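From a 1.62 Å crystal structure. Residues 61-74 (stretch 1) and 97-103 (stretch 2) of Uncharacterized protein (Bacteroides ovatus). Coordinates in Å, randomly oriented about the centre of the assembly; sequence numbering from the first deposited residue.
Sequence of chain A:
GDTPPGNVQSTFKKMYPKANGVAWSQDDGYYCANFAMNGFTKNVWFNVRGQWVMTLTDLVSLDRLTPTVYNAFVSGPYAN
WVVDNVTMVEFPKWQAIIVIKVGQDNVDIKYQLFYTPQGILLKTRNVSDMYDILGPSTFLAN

Stretch 1, residues 61-74: SLDRLTPTVYNAFV
Stretch 2 97-103: IIVIKVG

Residues 61-74 pack against the strand 97-103 through apolar side chains alone; no hydrogen bond crosses between them, and the contact buries 270 Å² in total. After Ser-61, stretch 1 forms a 3-10 segment at 62-64, where Leu-65 N bonds to Leu-62 O (3.1 Å), passes through Leu-65 and Thr-66 in extended conformation (phi/psi -75/153 and -63/157), and enters a helix at Pro-67. Thr-66 (chi1 p) caps this helix, its OG1 accepting from Val-69 N at 3.3 Å. The helix axis runs 40° from the strand direction, N to C, and approaches it to 11.3 Å, a gap filled by side chains from both stretches. CA atoms set the register, with Val-69 8.2 Å from Ile-98 and Leu-62 8.7 Å from Ile-100.

Ile-100 covers the most surface. Its backbone is regular strand (-110/122), and its m,t rotamer extends CD1 into a pocket formed by three residues: Phe-73 CD1 lies 3.9 Å from Ile-100 CD1, Leu-65 CD1 4.1 Å and Leu-62 CD2 4.4 Å. Leu-62 (m,t) points its CA-to-CB bond sideways, yet its end comes nearer the strand.

Strand alternation places Ile-98, Ile-100 and Val-102 on the same side, all directed toward stretch 1. Ile-98 (-103/123) adopts m,p, with chi2 at 85°. Its CG2 meets Leu-65 CD2 at 3.7 Å, the closest contact, while its CD1 lies 4.0 Å from Val-69 CG2. Leu-65 (m,t) therefore touches both Ile-98 and Ile-100.

Phe-73 follows Val-69 by one helical turn, and Phe-73 N bonds to Val-69 O at 2.9 Å. Both side chains have chi1 t and point toward the strand. With chi2 at 76°, the phenyl ring meets its neighbours obliquely: besides touching Ile-100, it places CE1 4.0 Å from CG1 of Val-102 (chi1 m).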

# COMPACT_ATOMS: atom_id res chain seq x y z
N SER A 61 -6.02 -4.85 9.16
CA SER A 61 -7.05 -5.88 9.38
C SER A 61 -8.35 -5.69 8.63
O SER A 61 -8.66 -4.60 8.16
CB SER A 61 -7.32 -6.00 10.86
OG SER A 61 -7.60 -4.74 11.44
N LEU A 62 -9.15 -6.76 8.56
CA LEU A 62 -10.36 -6.80 7.73
C LEU A 62 -11.46 -5.88 8.22
O LEU A 62 -12.30 -5.46 7.41
CB LEU A 62 -10.93 -8.21 7.68
CG LEU A 62 -10.11 -9.29 6.96
CD1 LEU A 62 -10.89 -10.58 7.09
CD2 LEU A 62 -9.79 -8.95 5.51
N ASP A 63 -11.43 -5.55 9.50
CA ASP A 63 -12.41 -4.62 10.06
C ASP A 63 -12.31 -3.23 9.42
O ASP A 63 -13.28 -2.47 9.46
CB ASP A 63 -12.30 -4.58 11.58
CG ASP A 63 -10.89 -4.27 12.06
OD1 ASP A 63 -9.95 -5.06 11.78
OD2 ASP A 63 -10.73 -3.22 12.73
N ARG A 64 -11.15 -2.90 8.85
CA ARG A 64 -10.95 -1.57 8.22
C ARG A 64 -11.46 -1.50 6.81
O ARG A 64 -11.50 -0.41 6.23
CB ARG A 64 -9.46 -1.19 8.23
CG ARG A 64 -9.02 -0.43 9.46
CD ARG A 64 -8.88 -1.26 10.68
NE ARG A 64 -8.56 -0.39 11.82
CZ ARG A 64 -7.33 -0.02 12.21
NH1 ARG A 64 -6.23 -0.44 11.57
NH2 ARG A 64 -7.20 0.78 13.27
N LEU A 65 -11.85 -2.64 6.23
CA LEU A 65 -12.43 -2.64 4.88
C LEU A 65 -13.85 -2.15 4.83
O LEU A 65 -14.58 -2.30 5.81
CB LEU A 65 -12.41 -4.03 4.27
CG LEU A 65 -11.04 -4.69 4.17
CD1 LEU A 65 -11.22 -6.13 3.81
CD2 LEU A 65 -10.20 -3.96 3.14
N THR A 66 -14.27 -1.60 3.68
CA THR A 66 -15.66 -1.34 3.44
C THR A 66 -16.43 -2.65 3.42
O THR A 66 -15.87 -3.72 3.13
CB THR A 66 -15.90 -0.64 2.09
OG1 THR A 66 -15.46 -1.47 1.00
CG2 THR A 66 -15.15 0.68 2.05
N PRO A 67 -17.73 -2.60 3.66
CA PRO A 67 -18.49 -3.81 3.54
C PRO A 67 -18.35 -4.48 2.17
O PRO A 67 -18.31 -5.71 2.08
CB PRO A 67 -19.93 -3.36 3.83
CG PRO A 67 -19.78 -2.16 4.70
CD PRO A 67 -18.51 -1.49 4.24
N THR A 68 -18.28 -3.67 1.11
CA THR A 68 -18.24 -4.21 -0.24
C THR A 68 -17.01 -5.06 -0.45
O THR A 68 -17.11 -6.19 -0.99
CB THR A 68 -18.33 -3.07 -1.28
OG1 THR A 68 -19.62 -2.46 -1.20
CG2 THR A 68 -18.17 -3.63 -2.68
N VAL A 69 -15.85 -4.56 -0.01
CA VAL A 69 -14.62 -5.32 -0.18
C VAL A 69 -14.57 -6.51 0.79
O VAL A 69 -14.19 -7.61 0.40
CB VAL A 69 -13.37 -4.45 -0.06
CG1 VAL A 69 -12.13 -5.28 -0.25
CG2 VAL A 69 -13.38 -3.34 -1.10
N TYR A 70 -14.98 -6.27 2.04
CA TYR A 70 -15.11 -7.35 3.02
C TYR A 70 -15.95 -8.52 2.53
O TYR A 70 -15.55 -9.67 2.65
CB TYR A 70 -15.68 -6.83 4.33
CG TYR A 70 -15.76 -7.93 5.35
CD1 TYR A 70 -14.64 -8.27 6.10
CD2 TYR A 70 -16.96 -8.56 5.63
CE1 TYR A 70 -14.70 -9.29 7.06
CE2 TYR A 70 -17.05 -9.57 6.60
CZ TYR A 70 -15.93 -9.92 7.31
OH TYR A 70 -16.00 -10.92 8.25
N ASN A 71 -17.14 -8.22 2.04
CA ASN A 71 -18.07 -9.24 1.61
C ASN A 71 -17.50 -10.05 0.46
O ASN A 71 -17.72 -11.26 0.37
CB ASN A 71 -19.40 -8.65 1.18
CG ASN A 71 -20.20 -8.08 2.33
OD1 ASN A 71 -19.94 -8.37 3.52
ND2 ASN A 71 -21.17 -7.24 2.00
N ALA A 72 -16.78 -9.37 -0.43
CA ALA A 72 -16.12 -10.03 -1.55
C ALA A 72 -15.05 -10.95 -1.03
O ALA A 72 -14.95 -12.07 -1.48
CB ALA A 72 -15.56 -9.02 -2.53
N PHE A 73 -14.25 -10.50 -0.05
CA PHE A 73 -13.21 -11.37 0.53
C PHE A 73 -13.80 -12.61 1.18
O PHE A 73 -13.33 -13.74 0.94
CB PHE A 73 -12.33 -10.59 1.53
CG PHE A 73 -11.30 -11.43 2.21
CD1 PHE A 73 -10.16 -11.83 1.54
CD2 PHE A 73 -11.50 -11.89 3.50
CE1 PHE A 73 -9.21 -12.63 2.16
CE2 PHE A 73 -10.56 -12.71 4.13
CZ PHE A 73 -9.40 -13.05 3.46
N VAL A 74 -14.83 -12.43 1.99
CA VAL A 74 -15.34 -13.57 2.74
C VAL A 74 -16.14 -14.52 1.84
O VAL A 74 -16.40 -15.64 2.26
CB VAL A 74 -16.08 -13.16 4.05
CG1 VAL A 74 -15.16 -12.41 4.99
CG2 VAL A 74 -17.34 -12.39 3.74
N ILE A 97 -6.71 0.55 -5.16
CA ILE A 97 -6.56 -0.90 -5.06
C ILE A 97 -6.38 -1.26 -3.58
O ILE A 97 -5.66 -0.60 -2.86
CB ILE A 97 -5.30 -1.41 -5.77
CG1 ILE A 97 -5.35 -1.06 -7.23
CG2 ILE A 97 -5.20 -2.93 -5.62
CD1 ILE A 97 -4.04 -1.24 -7.99
N ILE A 98 -7.09 -2.29 -3.15
CA ILE A 98 -6.93 -2.84 -1.84
C ILE A 98 -6.11 -4.13 -1.95
O ILE A 98 -6.47 -5.04 -2.69
CB ILE A 98 -8.28 -3.17 -1.18
CG1 ILE A 98 -9.12 -1.91 -0.93
CG2 ILE A 98 -8.04 -3.85 0.17
CD1 ILE A 98 -9.94 -1.46 -2.11
N VAL A 99 -5.00 -4.20 -1.25
CA VAL A 99 -4.10 -5.35 -1.32
C VAL A 99 -4.22 -6.05 0.00
O VAL A 99 -3.90 -5.48 1.06
CB VAL A 99 -2.64 -4.98 -1.63
CG1 VAL A 99 -1.84 -6.24 -1.74
CG2 VAL A 99 -2.55 -4.20 -2.94
N ILE A 100 -4.68 -7.29 -0.05
CA ILE A 100 -4.78 -8.12 1.17
C ILE A 100 -3.73 -9.20 1.06
O ILE A 100 -3.73 -9.96 0.10
CB ILE A 100 -6.17 -8.74 1.34
CG1 ILE A 100 -7.24 -7.65 1.23
CG2 ILE A 100 -6.22 -9.51 2.66
CD1 ILE A 100 -8.67 -8.18 1.33
N LYS A 101 -2.81 -9.25 2.05
CA LYS A 101 -1.81 -10.29 2.10
C LYS A 101 -2.29 -11.40 3.01
O LYS A 101 -2.62 -11.17 4.18
CB LYS A 101 -0.47 -9.75 2.59
CG LYS A 101 0.65 -10.75 2.47
CD LYS A 101 1.94 -10.15 2.96
CE LYS A 101 3.06 -11.16 2.85
NZ LYS A 101 4.24 -10.75 3.65
N VAL A 102 -2.36 -12.61 2.45
CA VAL A 102 -2.86 -13.75 3.19
C VAL A 102 -1.87 -14.89 3.24
O VAL A 102 -0.96 -15.01 2.37
CB VAL A 102 -4.17 -14.28 2.60
CG1 VAL A 102 -5.24 -13.21 2.71
CG2 VAL A 102 -4.01 -14.69 1.15
N GLY A 103 -2.01 -15.69 4.29
CA GLY A 103 -1.20 -16.89 4.50
C GLY A 103 -2.08 -17.94 5.21
O GLY A 103 -3.28 -17.79 5.40